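Local coordinates for HRDC domain-containing protein (Bifidobacterium adolescentis ATCC 15703, PDB 3CYM) that is uncharacterised but probably acts as a 3'-5' exonuclease on nucleic acids, resembling ribonuclease D and carrying HRDC-like domains, at residues L9-I21 with R163-L175. Numbering follows the deposited sequence. Where two conformers were deposited one is given.
Sequences LLAEPREGVPNVI and RDWRNYAALDVEL. With NA (sodium ion), chain B.
The guanidinium of Arg14 carries Glu174 OE2 over the centre of one face, 3.1 Å from CZ, and has Leu175 CD2 at its edge. On the Arg163 guanidinium, Val17 CG2 sits over one face, away from its centre, while Glu12 OE2 lies at the edge in a long salt bridge. The Arg166 guanidinium has Arg163 CA over one face and Pro18 O at its edge. They lie where an N-terminal loop packs along helix 163-174 of the RNase H-like exonuclease fold. The loop runs antiparallel to the helix, Pro13 passing Leu171 and Val17 passing Asn167. Asn167 holds the middle. Its CG is anti to the backbone N (chi1 -174°), which turns the amide toward the loop. ND2 gives a nearly straight bond to Ala11 O, 2.9 Å long and in the amide plane. Asn167 OD1 is buried against Pro13 CD and Glu12 CA and has no polar partner. Ala170 CB touches both Pro13 CG and Pro18 CD, each at 3.7 Å. Leu10 CD2 packs on Leu171 CD2 and meets Leu175 CD1 tip to tip. A type I turn, Pro13 to Gly16, presents the backbone N of Arg14 to Glu174 OE2 at 3.1 Å, from above the carboxylate plane. No N-H of the Arg14 guanidinium points at that oxygen, so the attraction is electrostatic; its NH2 also pairs with Glu178. Glu174 OE1 is bound to Lys63, and water 1 links it to Glu15 OE2. The helix also supplies Asp172, which binds a sodium ion with Asp44 and Glu46. At the far end, Arg166 NH1 reaches Pro18 O at 2.7 Å from above the carbonyl plane, and water 2 donates to both Val17 O and Asn19 OD1.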
ATOM      1  N   LEU A   9     -11.482  -0.524  26.011  1.00 28.10           N
ATOM      2  CA  LEU A   9     -11.102  -1.585  25.082  1.00 27.09           C
ATOM      3  C   LEU A   9     -12.325  -2.324  24.542  1.00 28.42           C
ATOM      4  O   LEU A   9     -13.131  -2.863  25.309  1.00 26.40           O
ATOM      5  CB  LEU A   9     -10.129  -2.589  25.715  1.00 26.39           C
ATOM      6  CG  LEU A   9      -9.718  -3.761  24.802  1.00 23.11           C
ATOM      7  CD1 LEU A   9      -8.677  -3.342  23.757  1.00 16.14           C
ATOM      8  CD2 LEU A   9      -9.225  -4.962  25.598  1.00 20.42           C
ATOM      9  N   LEU A  10     -12.455  -2.330  23.216  1.00 21.94           N
ATOM     10  CA  LEU A  10     -13.462  -3.129  22.542  1.00 18.85           C
ATOM     11  C   LEU A  10     -12.785  -4.426  22.115  1.00 22.46           C
ATOM     12  O   LEU A  10     -12.006  -4.443  21.156  1.00 21.47           O
ATOM     13  CB  LEU A  10     -14.028  -2.368  21.345  1.00 17.04           C
ATOM     14  CG  LEU A  10     -15.251  -2.929  20.621  1.00 12.23           C
ATOM     15  CD1 LEU A  10     -16.459  -2.978  21.521  1.00 12.26           C
ATOM     16  CD2 LEU A  10     -15.574  -2.100  19.388  1.00 17.74           C
ATOM     17  N   ALA A  11     -13.064  -5.495  22.863  1.00 24.17           N
ATOM     18  CA  ALA A  11     -12.446  -6.816  22.662  1.00 21.34           C
ATOM     19  C   ALA A  11     -13.069  -7.632  21.530  1.00 19.95           C
ATOM     20  O   ALA A  11     -12.381  -8.415  20.879  1.00 20.36           O
ATOM     21  CB  ALA A  11     -12.485  -7.617  23.964  1.00 26.83           C
ATOM     22  N   GLU A  12     -14.377  -7.475  21.331  1.00 15.57           N
ATOM     23  CA  GLU A  12     -15.116  -8.158  20.264  1.00 20.13           C
ATOM     24  C   GLU A  12     -16.173  -7.209  19.685  1.00 20.48           C
ATOM     25  O   GLU A  12     -16.521  -6.227  20.339  1.00 19.85           O
ATOM     26  CB  GLU A  12     -15.819  -9.403  20.811  1.00 21.83           C
ATOM     27  CG  GLU A  12     -14.911 -10.482  21.385  1.00 27.00           C
ATOM     28  CD  GLU A  12     -15.569 -11.845  21.420  1.00 28.47           C
ATOM     29  OE1 GLU A  12     -16.797 -11.925  21.175  1.00 30.05           O
ATOM     30  OE2 GLU A  12     -14.848 -12.838  21.673  1.00 24.34           O
ATOM     31  N   PRO A  13     -16.684  -7.488  18.458  1.00 18.73           N
ATOM     32  CA  PRO A  13     -17.836  -6.742  17.952  1.00 17.55           C
ATOM     33  C   PRO A  13     -19.075  -6.946  18.811  1.00 19.60           C
ATOM     34  O   PRO A  13     -19.176  -7.953  19.530  1.00 17.97           O
ATOM     35  CB  PRO A  13     -18.070  -7.362  16.568  1.00 16.76           C
ATOM     36  CG  PRO A  13     -16.780  -7.901  16.181  1.00 14.58           C
ATOM     37  CD  PRO A  13     -16.215  -8.456  17.448  1.00 18.97           C
ATOM     38  N   ARG A  14     -20.004  -5.995  18.724  0.50 22.22           N
ATOM     39  CA  ARG A  14     -21.250  -6.024  19.493  0.50 24.93           C
ATOM     40  C   ARG A  14     -22.101  -7.231  19.118  0.50 24.81           C
ATOM     41  O   ARG A  14     -22.775  -7.807  19.962  0.50 26.93           O
ATOM     42  CB  ARG A  14     -22.051  -4.732  19.284  0.50 26.95           C
ATOM     43  CG  ARG A  14     -21.287  -3.459  19.633  0.50 29.80           C
ATOM     44  CD  ARG A  14     -22.031  -2.214  19.183  0.50 31.06           C
ATOM     45  NE  ARG A  14     -21.153  -1.309  18.441  0.50 32.72           N
ATOM     46  CZ  ARG A  14     -21.203  -1.135  17.123  0.50 32.21           C
ATOM     47  NH1 ARG A  14     -22.091  -1.798  16.397  0.50 32.32           N
ATOM     48  NH2 ARG A  14     -20.363  -0.299  16.527  0.50 23.40           N
ATOM     49  N   GLU A  15     -22.036  -7.620  17.849  1.00 24.32           N
ATOM     50  CA  GLU A  15     -22.821  -8.736  17.331  0.50 24.86           C
ATOM     51  C   GLU A  15     -22.104 -10.074  17.488  1.00 22.83           C
ATOM     52  O   GLU A  15     -22.654 -11.124  17.151  1.00 24.43           O
ATOM     53  CB  GLU A  15     -23.170  -8.487  15.857  0.50 26.82           C
ATOM     54  CG  GLU A  15     -24.604  -8.022  15.591  0.50 29.09           C
ATOM     55  CD  GLU A  15     -25.020  -6.791  16.387  0.50 32.86           C
ATOM     56  OE1 GLU A  15     -26.163  -6.780  16.888  0.50 37.19           O
ATOM     57  OE2 GLU A  15     -24.220  -5.836  16.507  0.50 32.63           O
ATOM     58  N   GLY A  16     -20.880 -10.030  18.007  1.00 23.21           N
ATOM     59  CA  GLY A  16     -20.078 -11.224  18.210  1.00 17.22           C
ATOM     60  C   GLY A  16     -19.133 -11.463  17.052  1.00 21.30           C
ATOM     61  O   GLY A  16     -19.173 -10.750  16.042  1.00 17.78           O
ATOM     62  N   VAL A  17     -18.286 -12.478  17.206  1.00 20.50           N
ATOM     63  CA  VAL A  17     -17.330 -12.877  16.177  1.00 19.22           C
ATOM     64  C   VAL A  17     -18.071 -13.649  15.077  1.00 20.52           C
ATOM     65  O   VAL A  17     -18.669 -14.692  15.347  1.00 17.75           O
ATOM     66  CB  VAL A  17     -16.189 -13.734  16.769  1.00 18.83           C
ATOM     67  CG1 VAL A  17     -15.054 -13.876  15.775  1.00 19.75           C
ATOM     68  CG2 VAL A  17     -15.672 -13.107  18.044  1.00 10.41           C
ATOM     69  N   PRO A  18     -18.056 -13.118  13.840  1.00 17.95           N
ATOM     70  CA  PRO A  18     -18.729 -13.749  12.703  1.00 19.27           C
ATOM     71  C   PRO A  18     -18.027 -15.008  12.205  1.00 17.49           C
ATOM     72  O   PRO A  18     -16.829 -15.178  12.421  1.00 24.73           O
ATOM     73  CB  PRO A  18     -18.683 -12.669  11.611  1.00 11.83           C
ATOM     74  CG  PRO A  18     -18.167 -11.448  12.266  1.00 18.92           C
ATOM     75  CD  PRO A  18     -17.397 -11.863  13.458  1.00 14.73           C
ATOM     76  N   ASN A  19     -18.790 -15.883  11.551  1.00 20.49           N
ATOM     77  CA  ASN A  19     -18.234 -17.000  10.810  1.00 19.54           C
ATOM     78  C   ASN A  19     -17.831 -16.495   9.442  1.00 21.15           C
ATOM     79  O   ASN A  19     -18.396 -15.522   8.943  1.00 29.33           O
ATOM     80  CB  ASN A  19     -19.262 -18.120  10.638  1.00 24.56           C
ATOM     81  CG  ASN A  19     -19.781 -18.660  11.953  1.00 24.21           C
ATOM     82  OD1 ASN A  19     -19.196 -18.435  13.013  1.00 26.85           O
ATOM     83  ND2 ASN A  19     -20.888 -19.389  11.887  1.00 20.05           N
ATOM     84  N   VAL A  20     -16.858 -17.152   8.836  1.00 18.24           N
ATOM     85  CA  VAL A  20     -16.426 -16.796   7.491  1.00 23.45           C
ATOM     86  C   VAL A  20     -17.482 -17.237   6.458  1.00 21.37           C
ATOM     87  O   VAL A  20     -18.098 -18.296   6.589  1.00 21.51           O
ATOM     88  CB  VAL A  20     -14.990 -17.335   7.195  1.00 22.98           C
ATOM     89  CG1 VAL A  20     -14.925 -18.841   7.355  1.00 30.09           C
ATOM     90  CG2 VAL A  20     -14.479 -16.899   5.824  1.00 24.97           C
ATOM     91  N   ILE A  21     -17.728 -16.372   5.478  1.00 17.44           N
ATOM     92  CA  ILE A  21     -18.577 -16.690   4.351  1.00 17.91           C
ATOM     93  C   ILE A  21     -17.691 -17.267   3.247  1.00 20.74           C
ATOM     94  O   ILE A  21     -16.835 -16.573   2.683  1.00 12.46           O
ATOM     95  CB  ILE A  21     -19.362 -15.463   3.874  1.00 16.44           C
ATOM     96  CG1 ILE A  21     -20.322 -15.001   4.978  1.00 20.54           C
ATOM     97  CG2 ILE A  21     -20.143 -15.794   2.632  1.00 18.82           C
ATOM     98  CD1 ILE A  21     -20.834 -13.588   4.830  1.00 14.55           C
ATOM     99  N   ARG A 163     -10.393 -18.161  15.370  1.00 18.25           N
ATOM    100  CA  ARG A 163     -11.423 -17.275  15.895  1.00 17.72           C
ATOM    101  C   ARG A 163     -10.890 -15.886  16.270  1.00 15.65           C
ATOM    102  O   ARG A 163     -11.582 -14.895  16.077  1.00 18.90           O
ATOM    103  CB  ARG A 163     -12.159 -17.919  17.078  1.00 15.83           C
ATOM    104  CG  ARG A 163     -13.484 -17.226  17.428  1.00 18.63           C
ATOM    105  CD  ARG A 163     -14.241 -17.921  18.544  1.00 25.25           C
ATOM    106  NE  ARG A 163     -14.991 -16.950  19.338  1.00 38.11           N
ATOM    107  CZ  ARG A 163     -16.291 -16.695  19.211  1.00 40.70           C
ATOM    108  NH1 ARG A 163     -16.856 -15.781  19.991  1.00 44.40           N
ATOM    109  NH2 ARG A 163     -17.031 -17.345  18.317  1.00 42.97           N
ATOM    110  N   ASP A 164      -9.667 -15.828  16.793  1.00 20.74           N
ATOM    111  CA  ASP A 164      -9.009 -14.559  17.135  1.00 15.70           C
ATOM    112  C   ASP A 164      -8.780 -13.666  15.918  1.00 13.96           C
ATOM    113  O   ASP A 164      -8.978 -12.438  15.995  1.00  8.71           O
ATOM    114  CB  ASP A 164      -7.664 -14.810  17.816  1.00 25.48           C
ATOM    115  CG  ASP A 164      -7.807 -15.379  19.212  1.00 37.04           C
ATOM    116  OD1 ASP A 164      -8.595 -14.828  20.016  1.00 49.55           O
ATOM    117  OD2 ASP A 164      -7.109 -16.374  19.508  1.00 45.27           O
ATOM    118  N   TRP A 165      -8.379 -14.292  14.804  1.00 10.70           N
ATOM    119  CA  TRP A 165      -8.108 -13.608  13.533  1.00 14.30           C
ATOM    120  C   TRP A 165      -9.397 -13.078  12.921  1.00 15.52           C
ATOM    121  O   TRP A 165      -9.432 -11.948  12.413  1.00 16.61           O
ATOM    122  CB  TRP A 165      -7.449 -14.563  12.534  1.00 19.43           C
ATOM    123  CG  TRP A 165      -6.050 -15.012  12.871  1.00 16.98           C
ATOM    124  CD1 TRP A 165      -5.440 -14.988  14.094  1.00 20.53           C
ATOM    125  CD2 TRP A 165      -5.111 -15.603  11.967  1.00 22.98           C
ATOM    126  NE1 TRP A 165      -4.169 -15.508  14.001  1.00 27.67           N
ATOM    127  CE2 TRP A 165      -3.942 -15.898  12.708  1.00 20.38           C
ATOM    128  CE3 TRP A 165      -5.137 -15.901  10.595  1.00 21.86           C
ATOM    129  CZ2 TRP A 165      -2.811 -16.481  12.125  1.00 16.94           C
ATOM    130  CZ3 TRP A 165      -4.021 -16.470  10.018  1.00 17.89           C
ATOM    131  CH2 TRP A 165      -2.871 -16.764  10.782  1.00 18.19           C
ATOM    132  N   ARG A 166     -10.443 -13.912  12.952  1.00 17.40           N
ATOM    133  CA  ARG A 166     -11.774 -13.522  12.491  0.50 16.79           C
ATOM    134  C   ARG A 166     -12.274 -12.331  13.299  1.00 14.77           C
ATOM    135  O   ARG A 166     -12.897 -11.435  12.760  1.00 19.11           O
ATOM    136  CB  ARG A 166     -12.760 -14.690  12.601  0.50 15.82           C
ATOM    137  CG  ARG A 166     -12.660 -15.710  11.466  0.50 18.23           C
ATOM    138  CD  ARG A 166     -13.851 -16.663  11.449  0.50 18.28           C
ATOM    139  NE  ARG A 166     -13.729 -17.741  12.433  0.50 20.27           N
ATOM    140  CZ  ARG A 166     -14.410 -17.812  13.575  0.50 16.69           C
ATOM    141  NH1 ARG A 166     -15.279 -16.865  13.901  0.50 20.51           N
ATOM    142  NH2 ARG A 166     -14.223 -18.837  14.396  0.50 16.90           N
ATOM    143  N   ASN A 167     -11.982 -12.346  14.599  1.00 19.60           N
ATOM    144  CA  ASN A 167     -12.313 -11.253  15.517  1.00 18.84           C
ATOM    145  C   ASN A 167     -11.587  -9.947  15.168  1.00 20.03           C
ATOM    146  O   ASN A 167     -12.211  -8.872  15.143  1.00 19.08           O
ATOM    147  CB  ASN A 167     -12.024 -11.673  16.965  1.00 17.59           C
ATOM    148  CG  ASN A 167     -12.469 -10.647  17.969  1.00 22.43           C
ATOM    149  OD1 ASN A 167     -13.580 -10.136  17.898  1.00 16.93           O
ATOM    150  ND2 ASN A 167     -11.601 -10.340  18.921  1.00 25.25           N
ATOM    151  N   TYR A 168     -10.285 -10.053  14.892  1.00 17.03           N
ATOM    152  CA  TYR A 168      -9.479  -8.925  14.409  1.00 15.36           C
ATOM    153  C   TYR A 168     -10.053  -8.330  13.127  1.00 15.43           C
ATOM    154  O   TYR A 168     -10.173  -7.113  13.005  1.00 15.94           O
ATOM    155  CB  TYR A 168      -8.015  -9.350  14.180  1.00 17.56           C
ATOM    156  CG  TYR A 168      -7.147  -8.300  13.492  1.00 20.48           C
ATOM    157  CD1 TYR A 168      -6.400  -7.378  14.238  1.00 25.38           C
ATOM    158  CD2 TYR A 168      -7.058  -8.238  12.095  1.00 24.81           C
ATOM    159  CE1 TYR A 168      -5.597  -6.413  13.608  1.00 17.80           C
ATOM    160  CE2 TYR A 168      -6.269  -7.278  11.460  1.00 18.55           C
ATOM    161  CZ  TYR A 168      -5.538  -6.374  12.219  1.00 21.69           C
ATOM    162  OH  TYR A 168      -4.759  -5.429  11.580  1.00 18.39           O
ATOM    163  N   ALA A 169     -10.380  -9.196  12.169  1.00 13.74           N
ATOM    164  CA  ALA A 169     -10.868  -8.773  10.868  1.00 10.03           C
ATOM    165  C   ALA A 169     -12.250  -8.120  10.959  1.00 13.45           C
ATOM    166  O   ALA A 169     -12.535  -7.150  10.252  1.00 15.68           O
ATOM    167  CB  ALA A 169     -10.889  -9.945   9.914  1.00 12.88           C
ATOM    168  N   ALA A 170     -13.087  -8.648  11.849  1.00 14.05           N
ATOM    169  CA  ALA A 170     -14.386  -8.061  12.149  1.00 15.97           C
ATOM    170  C   ALA A 170     -14.251  -6.704  12.835  1.00 16.09           C
ATOM    171  O   ALA A 170     -14.913  -5.741  12.443  1.00 17.34           O
ATOM    172  CB  ALA A 170     -15.186  -8.993  13.004  1.00 14.89           C
ATOM    173  N   LEU A 171     -13.383  -6.624  13.842  1.00 13.70           N
ATOM    174  CA  LEU A 171     -13.172  -5.371  14.570  1.00 14.81           C
ATOM    175  C   LEU A 171     -12.663  -4.221  13.698  1.00 10.55           C
ATOM    176  O   LEU A 171     -12.918  -3.061  14.001  1.00 12.88           O
ATOM    177  CB  LEU A 171     -12.285  -5.571  15.810  1.00  5.62           C
ATOM    178  CG  LEU A 171     -13.013  -6.145  17.038  1.00 11.92           C
ATOM    179  CD1 LEU A 171     -11.991  -6.633  18.061  1.00 10.74           C
ATOM    180  CD2 LEU A 171     -13.980  -5.144  17.674  1.00 19.44           C
ATOM    181  N   ASP A 172     -11.980  -4.551  12.603  1.00 12.25           N
ATOM    182  CA  ASP A 172     -11.499  -3.543  11.658  1.00 17.19           C
ATOM    183  C   ASP A 172     -12.563  -2.834  10.797  1.00 15.85           C
ATOM    184  O   ASP A 172     -12.302  -1.742  10.279  1.00 23.83           O
ATOM    185  CB  ASP A 172     -10.405  -4.134  10.770  1.00 18.82           C
ATOM    186  CG  ASP A 172      -9.017  -3.874  11.307  1.00 19.77           C
ATOM    187  OD1 ASP A 172      -8.870  -3.358  12.438  1.00 30.41           O
ATOM    188  OD2 ASP A 172      -8.049  -4.180  10.575  1.00 19.66           O
ATOM    189  N   VAL A 173     -13.739  -3.447  10.642  1.00 21.78           N
ATOM    190  CA  VAL A 173     -14.896  -2.788   9.996  1.00 15.53           C
ATOM    191  C   VAL A 173     -16.009  -2.393  10.975  1.00 19.62           C
ATOM    192  O   VAL A 173     -16.919  -1.661  10.605  1.00 20.99           O
ATOM    193  CB  VAL A 173     -15.521  -3.626   8.859  1.00 12.36           C
ATOM    194  CG1 VAL A 173     -14.545  -3.814   7.738  1.00 12.22           C
ATOM    195  CG2 VAL A 173     -16.034  -4.962   9.374  1.00 11.05           C
ATOM    196  N   GLU A 174     -15.905  -2.872  12.215  1.00 21.94           N
ATOM    197  CA  GLU A 174     -16.912  -2.694  13.278  1.00 16.73           C
ATOM    198  C   GLU A 174     -17.295  -1.241  13.614  1.00 19.18           C
ATOM    199  O   GLU A 174     -18.446  -0.970  13.962  1.00 23.29           O
ATOM    200  CB  GLU A 174     -16.448  -3.455  14.539  1.00 15.19           C
ATOM    201  CG  GLU A 174     -17.185  -3.208  15.885  1.00 14.23           C
ATOM    202  CD  GLU A 174     -18.610  -3.760  15.943  1.00 22.97           C
ATOM    203  OE1 GLU A 174     -19.080  -4.363  14.954  1.00 24.18           O
ATOM    204  OE2 GLU A 174     -19.275  -3.577  16.992  1.00 21.07           O
ATOM    205  N   LEU A 175     -16.350  -0.314  13.492  1.00 17.23           N
ATOM    206  CA  LEU A 175     -16.582   1.069  13.937  1.00 14.73           C
ATOM    207  C   LEU A 175     -16.511   2.122  12.843  1.00 13.81           C
ATOM    208  O   LEU A 175     -16.601   3.313  13.132  1.00 16.77           O
ATOM    209  CB  LEU A 175     -15.615   1.435  15.072  1.00 15.74           C
ATOM    210  CG  LEU A 175     -15.689   0.556  16.326  1.00 19.76           C
ATOM    211  CD1 LEU A 175     -14.492   0.799  17.220  1.00 26.69           C
ATOM    212  CD2 LEU A 175     -17.004   0.771  17.074  1.00 17.38           C
TER
HETATM  213 NA    NA B 501      -7.036  -4.418   8.339  1.00 14.97          NA
HETATM  214  O   HOH W   1     -21.443  -5.445  15.842  1.00 22.17           O
HETATM  215  O   HOH W   2     -17.811 -17.233  14.905  1.00 20.32           O
HETATM  216  O   HOH W   3      -4.878  -5.378   9.098  1.00 21.33           O
HETATM  217  O   HOH W   4      -6.738  -2.206   7.573  1.00 47.13           O
HETATM  218  O   HOH W   5      -6.024  -4.634   6.217  1.00 15.80           O